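Local coordinates for protein VP1 (Merkel cell polyomavirus, PDB 4FMH) that forms the disulfide-linked pentamers of the icosahedral viral capsid and binds sialylated glycans of the host cell through its outer loops, at residues T49-P54 with L262-G267; I108-W113 with G124-G129; T153-T158 with P196-C201. All coordinates share one frame; numbering follows the deposited sequence. Where two conformers were deposited one is given.

In the fold
Contact 1 lies at the sialic acid site: four of the seven residues that line the glycan pocket belong to it. Contact 2 is about 13 Å away between centres and touches it directly. Phe263 CD1 packs on Ile125 CG2 at 3.6 Å, and Leu262 CD2 on Tyr112 CE2 at 3.8 Å. Contact 3 stands apart, its centre about 20 Å from that of contact 1 and about 28 Å from that of contact 2. Along the chain, contacts 2 and 3 follow one another between the two segments of contact 1. The assembly brings contacts 2 and 3 together: His111 of contact 2 is hydrogen-bonded to Glu198 of contact 3 in a neighbouring subunit.

Contact 1. Residues T49-P54 with L262-G267; sequences TYDLQP and LFKTSG. With SIA (N-acetyl-alpha-neuraminic acid), chain U.
Asp51 and Lys264 face each other with CA atoms 9.3 Å apart, Asp51 in a loop and Lys264 just past strand 250-263, where a type I beta turn to Gly267 begins. Lys264 is extended beyond CG, and its NZ forms a salt bridge to Asp51 OD2 at 2.6 Å. It meets OD2 on the syn side, 16° out of the carboxylate plane. The other oxygen, Asp51 OD1, accepts from N5 of the bound sialic acid at 2.8 Å, with an N-H...O angle of 163°. Lys264 NZ also donates to sialic acid O4 at 3.0 Å. A third bond, 2.8 Å long, runs from Lys264 NZ to a water that donates in turn to Thr49 O. These bonds fix the ammonium group beside the sugar. At the carboxylate end, Ser266 OG donates to sialic acid O1A at 2.5 Å. At the N-acetyl end, the Tyr50 ring meets the methyl obliquely, with CD1 3.7 Å from C11. Trp45 adds a cation-pi contact to Lys264, and Lys268 NZ also bonds the sialic acid. With Asp114 these residues make up the glycan pocket, the sialic acid receptor site on loops of the VP1 jelly roll.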
loop_
_atom_site.group_PDB
_atom_site.type_symbol
_atom_site.label_atom_id
_atom_site.label_comp_id
_atom_site.label_asym_id
_atom_site.label_seq_id
_atom_site.Cartn_x
_atom_site.Cartn_y
_atom_site.Cartn_z
ATOM N N THR B 49 -1.957 27.636 7.907
ATOM C CA THR B 49 -0.868 28.341 8.561
ATOM C C THR B 49 -0.588 29.597 7.734
ATOM O O THR B 49 -1.244 29.835 6.710
ATOM C CB THR B 49 0.431 27.495 8.605
ATOM O OG1 THR B 49 0.870 27.213 7.267
ATOM C CG2 THR B 49 0.222 26.192 9.362
ATOM N N TYR B 50 0.377 30.401 8.176
ATOM C CA TYR B 50 1.002 31.376 7.285
ATOM C C TYR B 50 2.077 30.652 6.468
ATOM O O TYR B 50 2.065 29.421 6.370
ATOM C CB TYR B 50 1.583 32.571 8.064
ATOM C CG TYR B 50 0.559 33.591 8.534
ATOM C CD1 TYR B 50 -0.802 33.449 8.236
ATOM C CD2 TYR B 50 0.961 34.726 9.242
ATOM C CE1 TYR B 50 -1.732 34.396 8.652
ATOM C CE2 TYR B 50 0.041 35.677 9.664
ATOM C CZ TYR B 50 -1.303 35.506 9.368
ATOM O OH TYR B 50 -2.212 36.448 9.786
ATOM N N ASP B 51 3.008 31.394 5.883
ATOM C CA ASP B 51 4.016 30.769 5.033
ATOM C C ASP B 51 5.144 30.156 5.849
ATOM O O ASP B 51 5.772 30.823 6.674
ATOM C CB ASP B 51 4.532 31.765 3.991
ATOM C CG ASP B 51 3.418 32.309 3.118
ATOM O OD1 ASP B 51 3.428 33.523 2.823
ATOM O OD2 ASP B 51 2.517 31.522 2.737
ATOM N N LEU B 52 5.377 28.869 5.623
ATOM C CA LEU B 52 6.403 28.129 6.341
ATOM C C LEU B 52 7.733 28.235 5.604
ATOM O O LEU B 52 7.831 27.893 4.423
ATOM C CB LEU B 52 5.982 26.663 6.511
ATOM C CG LEU B 52 4.766 26.443 7.420
ATOM C CD1 LEU B 52 4.028 25.167 7.035
ATOM C CD2 LEU B 52 5.158 26.425 8.895
ATOM N N GLN B 53 8.750 28.720 6.309
ATOM C CA GLN B 53 10.068 28.952 5.725
ATOM C C GLN B 53 11.168 28.713 6.748
ATOM O O GLN B 53 11.030 29.122 7.903
ATOM C CB GLN B 53 10.206 30.405 5.247
ATOM C CG GLN B 53 9.245 30.863 4.165
ATOM C CD GLN B 53 9.624 32.221 3.607
ATOM O OE1 GLN B 53 10.505 32.329 2.752
ATOM N NE2 GLN B 53 8.960 33.266 4.093
ATOM N N PRO B 54 12.282 28.102 6.318
ATOM C CA PRO B 54 13.491 28.119 7.141
ATOM C C PRO B 54 14.010 29.550 7.253
ATOM O O PRO B 54 14.105 30.244 6.244
ATOM C CB PRO B 54 14.490 27.284 6.330
ATOM C CG PRO B 54 13.700 26.623 5.264
ATOM C CD PRO B 54 12.515 27.466 5.009
ATOM N N LEU B 262 -0.751 24.095 0.728
ATOM C CA LEU B 262 -1.211 24.950 -0.351
ATOM C C LEU B 262 0.037 25.569 -0.972
ATOM O O LEU B 262 0.804 26.264 -0.291
ATOM C CB LEU B 262 -2.144 26.042 0.172
ATOM C CG LEU B 262 -2.761 26.999 -0.864
ATOM C CD1 LEU B 262 -3.725 26.278 -1.816
ATOM C CD2 LEU B 262 -3.446 28.170 -0.175
ATOM N N PHE B 263 0.252 25.284 -2.248
ATOM C CA PHE B 263 1.415 25.783 -2.978
ATOM C C PHE B 263 1.058 27.076 -3.684
ATOM O O PHE B 263 0.230 27.077 -4.598
ATOM C CB PHE B 263 1.859 24.751 -4.016
ATOM C CG PHE B 263 2.542 23.547 -3.418
ATOM C CD1 PHE B 263 1.802 22.482 -2.926
ATOM C CD2 PHE B 263 3.924 23.487 -3.353
ATOM C CE1 PHE B 263 2.434 21.361 -2.370
ATOM C CE2 PHE B 263 4.571 22.371 -2.798
ATOM C CZ PHE B 263 3.820 21.311 -2.304
ATOM N N LYS B 264 1.683 28.167 -3.255
ATOM C CA LYS B 264 1.383 29.492 -3.792
ATOM C C LYS B 264 2.344 29.855 -4.931
ATOM O O LYS B 264 3.491 29.413 -4.940
ATOM C CB LYS B 264 1.448 30.541 -2.677
ATOM C CG LYS B 264 0.541 30.226 -1.488
ATOM C CD LYS B 264 0.742 31.224 -0.359
ATOM C CE LYS B 264 -0.235 30.950 0.779
ATOM N NZ LYS B 264 0.064 31.779 1.981
ATOM N N THR B 265 1.858 30.659 -5.878
ATOM C CA THR B 265 2.612 31.057 -7.075
ATOM C C THR B 265 4.074 31.441 -6.806
ATOM O O THR B 265 4.969 31.017 -7.527
ATOM C CB THR B 265 1.901 32.228 -7.814
ATOM O OG1 THR B 265 0.517 31.909 -7.998
ATOM C CG2 THR B 265 2.541 32.502 -9.191
ATOM N N SER B 266 4.299 32.241 -5.766
ATOM C CA SER B 266 5.625 32.764 -5.434
ATOM C C SER B 266 6.621 31.689 -4.986
ATOM O O SER B 266 7.832 31.930 -4.984
ATOM C CB SER B 266 5.490 33.784 -4.312
ATOM O OG SER B 266 4.942 33.139 -3.176
ATOM N N GLY B 267 6.109 30.520 -4.596
ATOM C CA GLY B 267 6.931 29.465 -4.016
ATOM C C GLY B 267 6.607 29.238 -2.548
ATOM O O GLY B 267 6.951 28.201 -1.985
HETATM C C1 SIA U . 3.399 35.635 -1.427
HETATM C C2 SIA U . 2.201 36.548 -1.160
HETATM C C3 SIA U . 0.934 35.686 -1.000
HETATM C C4 SIA U . 0.829 34.957 0.344
HETATM C C5 SIA U . 1.077 35.905 1.515
HETATM C C6 SIA U . 2.359 36.727 1.329
HETATM C C7 SIA U . 2.475 37.789 2.438
HETATM C C8 SIA U . 3.878 38.391 2.604
HETATM C C9 SIA U . 4.250 39.394 1.515
HETATM C C10 SIA U . 0.226 35.296 3.738
HETATM C C11 SIA U . 0.402 34.395 4.919
HETATM N N5 SIA U . 1.103 35.123 2.742
HETATM O O1A SIA U . 3.219 34.560 -2.049
HETATM O O1B SIA U . 4.544 35.976 -1.037
HETATM O O4 SIA U . -0.474 34.365 0.504
HETATM O O6 SIA U . 2.398 37.352 0.027
HETATM O O7 SIA U . 1.499 38.819 2.228
HETATM O O8 SIA U . 3.987 39.052 3.875
HETATM O O9 SIA U . 5.070 38.723 0.556
HETATM O O10 SIA U . -0.662 36.131 3.705
HETATM O O HOH W 1 -1.328 31.300 4.417
#

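Contact 2. Residues I108-W113 with G124-G129; sequences INVHYW and GIPVSG
Val110 meets both Gly124 and Pro126. Gly124 N donates to Val110 O at 2.9 Å, with an N-H...O angle of 152°. With no side chain in the way, Gly124 brings its CA within 4.7 Å of Val110 CA. The Val110 side chain lies alongside the Pro126 ring and points the same way. Its CG1 touches Pro126 CB at 3.9 Å and passes Gly124 O at 3.8 Å. A water makes a second link: it donates to Asn109 O at 2.8 Å and accepts from Val127 N at 3.0 Å.

Behind this first shell is an Asx turn. With chi1 at -176° the Asn109 side chain swings out opposite the backbone N, and OD1 accepts from His111 N at 2.9 Å. The same oxygen lies over the centre of one face of the His111 ring. This turn shapes the backbone on both sides of Val110. Further out, His111 ND1 bonds Asp60 and NE2 bonds Glu198, both of a neighbouring subunit.

The contact is buried: Val110 O and Gly124 N pair directly, and Asn109 O and Val127 N through the water. Two carboxylates at the imidazole would tend to stabilise a protonated His111, consistent with a charged link between subunits.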
loop_
_atom_site.group_PDB
_atom_site.type_symbol
_atom_site.label_atom_id
_atom_site.label_comp_id
_atom_site.label_asym_id
_atom_site.label_seq_id
_atom_site.Cartn_x
_atom_site.Cartn_y
_atom_site.Cartn_z
ATOM N N ILE B 108 -10.104 18.555 -4.312
ATOM C CA ILE B 108 -9.978 18.423 -5.777
ATOM C C ILE B 108 -9.799 19.783 -6.471
ATOM O O ILE B 108 -9.527 19.837 -7.670
ATOM C CB ILE B 108 -11.145 17.655 -6.451
ATOM C CG1 ILE B 108 -12.416 18.506 -6.496
ATOM C CG2 ILE B 108 -11.374 16.284 -5.791
ATOM C CD1 ILE B 108 -13.336 18.153 -7.680
ATOM N N ASN B 109 -9.968 20.869 -5.716
ATOM C CA ASN B 109 -9.781 22.219 -6.245
ATOM C C ASN B 109 -8.321 22.450 -6.661
ATOM O O ASN B 109 -7.431 22.514 -5.816
ATOM C CB ASN B 109 -10.241 23.267 -5.217
ATOM C CG ASN B 109 -10.171 24.692 -5.750
ATOM O OD1 ASN B 109 -9.424 24.994 -6.692
ATOM N ND2 ASN B 109 -10.946 25.582 -5.143
ATOM N N VAL B 110 -8.083 22.548 -7.968
ATOM C CA VAL B 110 -6.732 22.801 -8.495
ATOM C C VAL B 110 -6.656 24.143 -9.224
ATOM O O VAL B 110 -5.853 24.329 -10.138
ATOM C CB VAL B 110 -6.220 21.646 -9.401
ATOM C CG1 VAL B 110 -5.960 20.362 -8.566
ATOM C CG2 VAL B 110 -7.185 21.385 -10.574
ATOM N N HIS B 111 -7.486 25.084 -8.788
ATOM C CA HIS B 111 -7.611 26.375 -9.453
ATOM C C HIS B 111 -7.759 27.511 -8.441
ATOM O O HIS B 111 -8.419 28.520 -8.717
ATOM C CB HIS B 111 -8.779 26.363 -10.449
ATOM C CG HIS B 111 -10.073 25.933 -9.842
ATOM N ND1 HIS B 111 -10.899 26.805 -9.161
ATOM C CD2 HIS B 111 -10.668 24.719 -9.771
ATOM C CE1 HIS B 111 -11.954 26.146 -8.714
ATOM N NE2 HIS B 111 -11.836 24.878 -9.067
ATOM N N TYR B 112 -7.125 27.349 -7.278
ATOM C CA TYR B 112 -6.970 28.450 -6.330
ATOM C C TYR B 112 -6.266 29.588 -7.075
ATOM O O TYR B 112 -5.311 29.344 -7.803
ATOM C CB TYR B 112 -6.170 27.998 -5.101
ATOM C CG TYR B 112 -5.672 29.139 -4.248
ATOM C CD1 TYR B 112 -6.570 30.027 -3.642
ATOM C CD2 TYR B 112 -4.312 29.346 -4.059
ATOM C CE1 TYR B 112 -6.114 31.091 -2.868
ATOM C CE2 TYR B 112 -3.850 30.400 -3.280
ATOM C CZ TYR B 112 -4.756 31.272 -2.696
ATOM O OH TYR B 112 -4.303 32.319 -1.930
ATOM N N TRP B 113 -6.748 30.820 -6.923
ATOM C CA TRP B 113 -6.305 31.898 -7.814
ATOM C C TRP B 113 -4.797 32.108 -7.803
ATOM O O TRP B 113 -4.210 32.447 -8.837
ATOM C CB TRP B 113 -7.063 33.218 -7.556
ATOM C CG TRP B 113 -6.714 33.930 -6.279
ATOM C CD1 TRP B 113 -7.387 33.856 -5.096
ATOM C CD2 TRP B 113 -5.621 34.839 -6.064
ATOM N NE1 TRP B 113 -6.782 34.655 -4.153
ATOM C CE2 TRP B 113 -5.698 35.273 -4.719
ATOM C CE3 TRP B 113 -4.585 35.329 -6.875
ATOM C CZ2 TRP B 113 -4.771 36.169 -4.158
ATOM C CZ3 TRP B 113 -3.662 36.231 -6.319
ATOM C CH2 TRP B 113 -3.765 36.637 -4.970
ATOM N N GLY B 124 -3.134 23.998 -10.945
ATOM C CA GLY B 124 -2.404 24.173 -9.696
ATOM C C GLY B 124 -1.920 22.854 -9.131
ATOM O O GLY B 124 -2.526 21.807 -9.377
ATOM N N ILE B 125 -0.814 22.896 -8.392
ATOM C CA ILE B 125 -0.374 21.746 -7.608
ATOM C C ILE B 125 -1.423 21.528 -6.517
ATOM O O ILE B 125 -1.657 22.428 -5.704
ATOM C CB ILE B 125 1.022 21.964 -6.958
ATOM C CG1 ILE B 125 2.085 22.210 -8.038
ATOM C CG2 ILE B 125 1.401 20.761 -6.067
ATOM C CD1 ILE B 125 3.380 22.820 -7.524
ATOM N N PRO B 126 -2.073 20.347 -6.511
ATOM C CA PRO B 126 -3.098 20.092 -5.505
ATOM C C PRO B 126 -2.514 20.029 -4.100
ATOM O O PRO B 126 -1.320 19.758 -3.932
ATOM C CB PRO B 126 -3.675 18.727 -5.907
ATOM C CG PRO B 126 -2.669 18.108 -6.784
ATOM C CD PRO B 126 -1.859 19.191 -7.405
ATOM N N VAL B 127 -3.358 20.298 -3.108
ATOM C CA VAL B 127 -3.001 20.131 -1.702
ATOM C C VAL B 127 -2.402 18.729 -1.496
ATOM O O VAL B 127 -3.064 17.711 -1.732
ATOM C CB VAL B 127 -4.211 20.409 -0.777
ATOM C CG1 VAL B 127 -3.850 20.150 0.678
ATOM C CG2 VAL B 127 -4.685 21.869 -0.951
ATOM N N SER B 128 -1.157 18.692 -1.038
ATOM C CA SER B 128 -0.390 17.449 -0.958
ATOM C C SER B 128 0.845 17.650 -0.092
ATOM O O SER B 128 1.172 18.774 0.294
ATOM C CB SER B 128 0.021 16.981 -2.360
ATOM O OG SER B 128 0.682 18.012 -3.068
ATOM N N GLY B 129 1.528 16.554 0.219
ATOM C CA GLY B 129 2.723 16.618 1.051
ATOM C C GLY B 129 2.469 16.136 2.467
ATOM O O GLY B 129 1.859 15.082 2.671
HETATM O O HOH W 2 -6.176 20.718 -3.996
#

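Contact 3. Residues T153-T158 with P196-C201; sequences TQYPKT and PIEVWC
Tyr155 reaches across to Glu198 and Val199 with the outer end of its ring. The polar link is a hydrogen bond from Tyr155 OH to Glu198 OE2, 2.6 Å long. OE2 takes it on its anti lone pair, the one turned away from OE1. The carboxylate stands at the edge of the ring, with the two planes 83° apart, and OE2 also comes 3.2 Å from Tyr155 CE1. Chi1 of 79° places Glu198 CG between the backbone N and the carbonyl carbon, and the chain runs on extended toward the hydroxyl. The second oxygen, OE1, is held by His111 NE2 of a neighbouring subunit. Both carboxylate oxygens of this buried residue therefore have partners. The nearby histidine would tend to keep the group ionised.

The two segments belong to the long excursion between strands 131-138 and 210-217, probably the EF loop of the VP1 jelly roll. Strand 200-202 is an outermost strand, within this chain, of a small antiparallel sheet there. Residues 153-158 lie in the loop that leads from its central strand, 142-146, to helix 166-170.

Apolar contacts hold both faces of the Tyr155 ring. Val199 CG2 makes a CH-pi contact on one face, 4.0 Å from the ring centroid and 26° off the normal. It leans toward the hydroxyl end, 3.6 Å from Tyr155 CZ. Thr153 CG2 covers part of the opposite face, 3.5 Å above the plane. The other branch, Val199 CG1, turns to a face of the Trp200 ring.

Among the backbone bonds, Pro196 O accepts from Val199 N at 3.1 Å and from Trp200 N at 3.0 Å. This folds 196-200 into a turn that runs into the strand and probably positions Glu198 and Val199.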
loop_
_atom_site.group_PDB
_atom_site.type_symbol
_atom_site.label_atom_id
_atom_site.label_comp_id
_atom_site.label_asym_id
_atom_site.label_seq_id
_atom_site.Cartn_x
_atom_site.Cartn_y
_atom_site.Cartn_z
ATOM N N THR B 153 14.889 25.825 19.172
ATOM C CA THR B 153 13.724 26.564 18.694
ATOM C C THR B 153 13.143 27.434 19.821
ATOM O O THR B 153 12.962 26.968 20.956
ATOM C CB THR B 153 12.624 25.615 18.153
ATOM O OG1 THR B 153 13.193 24.689 17.209
ATOM C CG2 THR B 153 11.517 26.403 17.472
ATOM N N GLN B 154 12.872 28.696 19.502
ATOM C CA GLN B 154 12.327 29.640 20.480
ATOM C C GLN B 154 10.860 29.870 20.185
ATOM O O GLN B 154 10.504 30.724 19.370
ATOM C CB GLN B 154 13.109 30.961 20.467
ATOM C CG GLN B 154 14.605 30.781 20.666
ATOM C CD GLN B 154 15.336 32.077 20.991
ATOM O OE1 GLN B 154 14.863 33.175 20.689
ATOM N NE2 GLN B 154 16.508 31.948 21.608
ATOM N N TYR B 155 10.011 29.072 20.826
ATOM C CA TYR B 155 8.570 29.174 20.628
ATOM C C TYR B 155 8.051 30.436 21.322
ATOM O O TYR B 155 8.648 30.877 22.303
ATOM C CB TYR B 155 7.865 27.912 21.142
ATOM C CG TYR B 155 8.196 26.685 20.313
ATOM C CD1 TYR B 155 7.553 26.448 19.097
ATOM C CD2 TYR B 155 9.167 25.774 20.737
ATOM C CE1 TYR B 155 7.867 25.325 18.314
ATOM C CE2 TYR B 155 9.485 24.642 19.969
ATOM C CZ TYR B 155 8.834 24.429 18.761
ATOM O OH TYR B 155 9.153 23.319 17.997
ATOM N N PRO B 156 6.963 31.033 20.801
ATOM C CA PRO B 156 6.426 32.231 21.454
ATOM C C PRO B 156 6.041 31.907 22.889
ATOM O O PRO B 156 5.476 30.836 23.152
ATOM C CB PRO B 156 5.180 32.565 20.628
ATOM C CG PRO B 156 5.385 31.860 19.317
ATOM C CD PRO B 156 6.141 30.620 19.649
ATOM N N LYS B 157 6.382 32.813 23.802
ATOM C CA LYS B 157 6.137 32.623 25.227
ATOM C C LYS B 157 4.646 32.543 25.532
ATOM O O LYS B 157 3.856 33.345 25.028
ATOM C CB LYS B 157 6.782 33.752 26.038
ATOM C CG LYS B 157 8.295 33.619 26.234
ATOM C CD LYS B 157 9.084 34.378 25.167
ATOM C CE LYS B 157 10.594 34.219 25.356
ATOM N NZ LYS B 157 11.067 34.783 26.655
ATOM N N THR B 158 4.270 31.564 26.351
ATOM C CA THR B 158 2.878 31.383 26.780
ATOM C C THR B 158 2.348 32.646 27.474
ATOM O O THR B 158 1.213 33.054 27.251
ATOM C CB THR B 158 2.735 30.140 27.698
ATOM O OG1 THR B 158 3.262 28.992 27.023
ATOM C CG2 THR B 158 1.281 29.874 28.064
ATOM N N PRO B 196 1.032 22.731 20.342
ATOM C CA PRO B 196 1.501 22.492 18.970
ATOM C C PRO B 196 1.805 21.024 18.698
ATOM O O PRO B 196 2.415 20.334 19.519
ATOM C CB PRO B 196 2.781 23.331 18.867
ATOM C CG PRO B 196 2.634 24.395 19.946
ATOM C CD PRO B 196 1.912 23.668 21.066
ATOM N N ILE B 197 1.364 20.570 17.534
ATOM C CA ILE B 197 1.608 19.221 17.069
ATOM C C ILE B 197 3.110 18.903 16.973
ATOM O O ILE B 197 3.536 17.802 17.351
ATOM C CB ILE B 197 0.884 18.992 15.728
ATOM C CG1 ILE B 197 -0.639 19.081 15.940
ATOM C CG2 ILE B 197 1.299 17.657 15.081
ATOM C CD1 ILE B 197 -1.434 19.367 14.656
ATOM N N GLU B 198 3.912 19.864 16.503
ATOM C CA GLU B 198 5.352 19.634 16.331
ATOM C C GLU B 198 6.108 19.554 17.666
ATOM O O GLU B 198 7.300 19.239 17.700
ATOM C CB GLU B 198 5.983 20.690 15.409
ATOM C CG GLU B 198 6.277 22.045 16.085
ATOM C CD GLU B 198 7.098 22.969 15.185
ATOM O OE1 GLU B 198 6.742 23.106 13.997
ATOM O OE2 GLU B 198 8.093 23.556 15.665
ATOM N N VAL B 199 5.409 19.835 18.762
ATOM C CA VAL B 199 6.019 19.770 20.084
ATOM C C VAL B 199 5.526 18.562 20.888
ATOM O O VAL B 199 6.291 17.972 21.651
ATOM C CB VAL B 199 5.751 21.059 20.899
ATOM C CG1 VAL B 199 6.310 20.923 22.312
ATOM C CG2 VAL B 199 6.343 22.275 20.199
ATOM N N TRP B 200 4.249 18.216 20.717
ATOM C CA TRP B 200 3.560 17.264 21.603
ATOM C C TRP B 200 3.001 16.064 20.854
ATOM O O TRP B 200 2.380 16.210 19.792
ATOM C CB TRP B 200 2.397 17.952 22.320
ATOM C CG TRP B 200 2.777 19.123 23.171
ATOM C CD1 TRP B 200 2.568 20.440 22.889
ATOM C CD2 TRP B 200 3.427 19.083 24.449
ATOM N NE1 TRP B 200 3.055 21.227 23.906
ATOM C CE2 TRP B 200 3.579 20.420 24.880
ATOM C CE3 TRP B 200 3.888 18.046 25.273
ATOM C CZ2 TRP B 200 4.176 20.754 26.106
ATOM C CZ3 TRP B 200 4.490 18.377 26.486
ATOM C CH2 TRP B 200 4.631 19.723 26.885
ATOM N N CYS B 201 3.206 14.881 21.424
ATOM C CA CYS B 201 2.633 13.655 20.893
ATOM C C CYS B 201 1.924 12.922 22.032
ATOM O O CYS B 201 2.191 13.215 23.200
ATOM C CB CYS B 201 3.730 12.785 20.275
ATOM S SG CYS B 201 4.963 12.163 21.450
#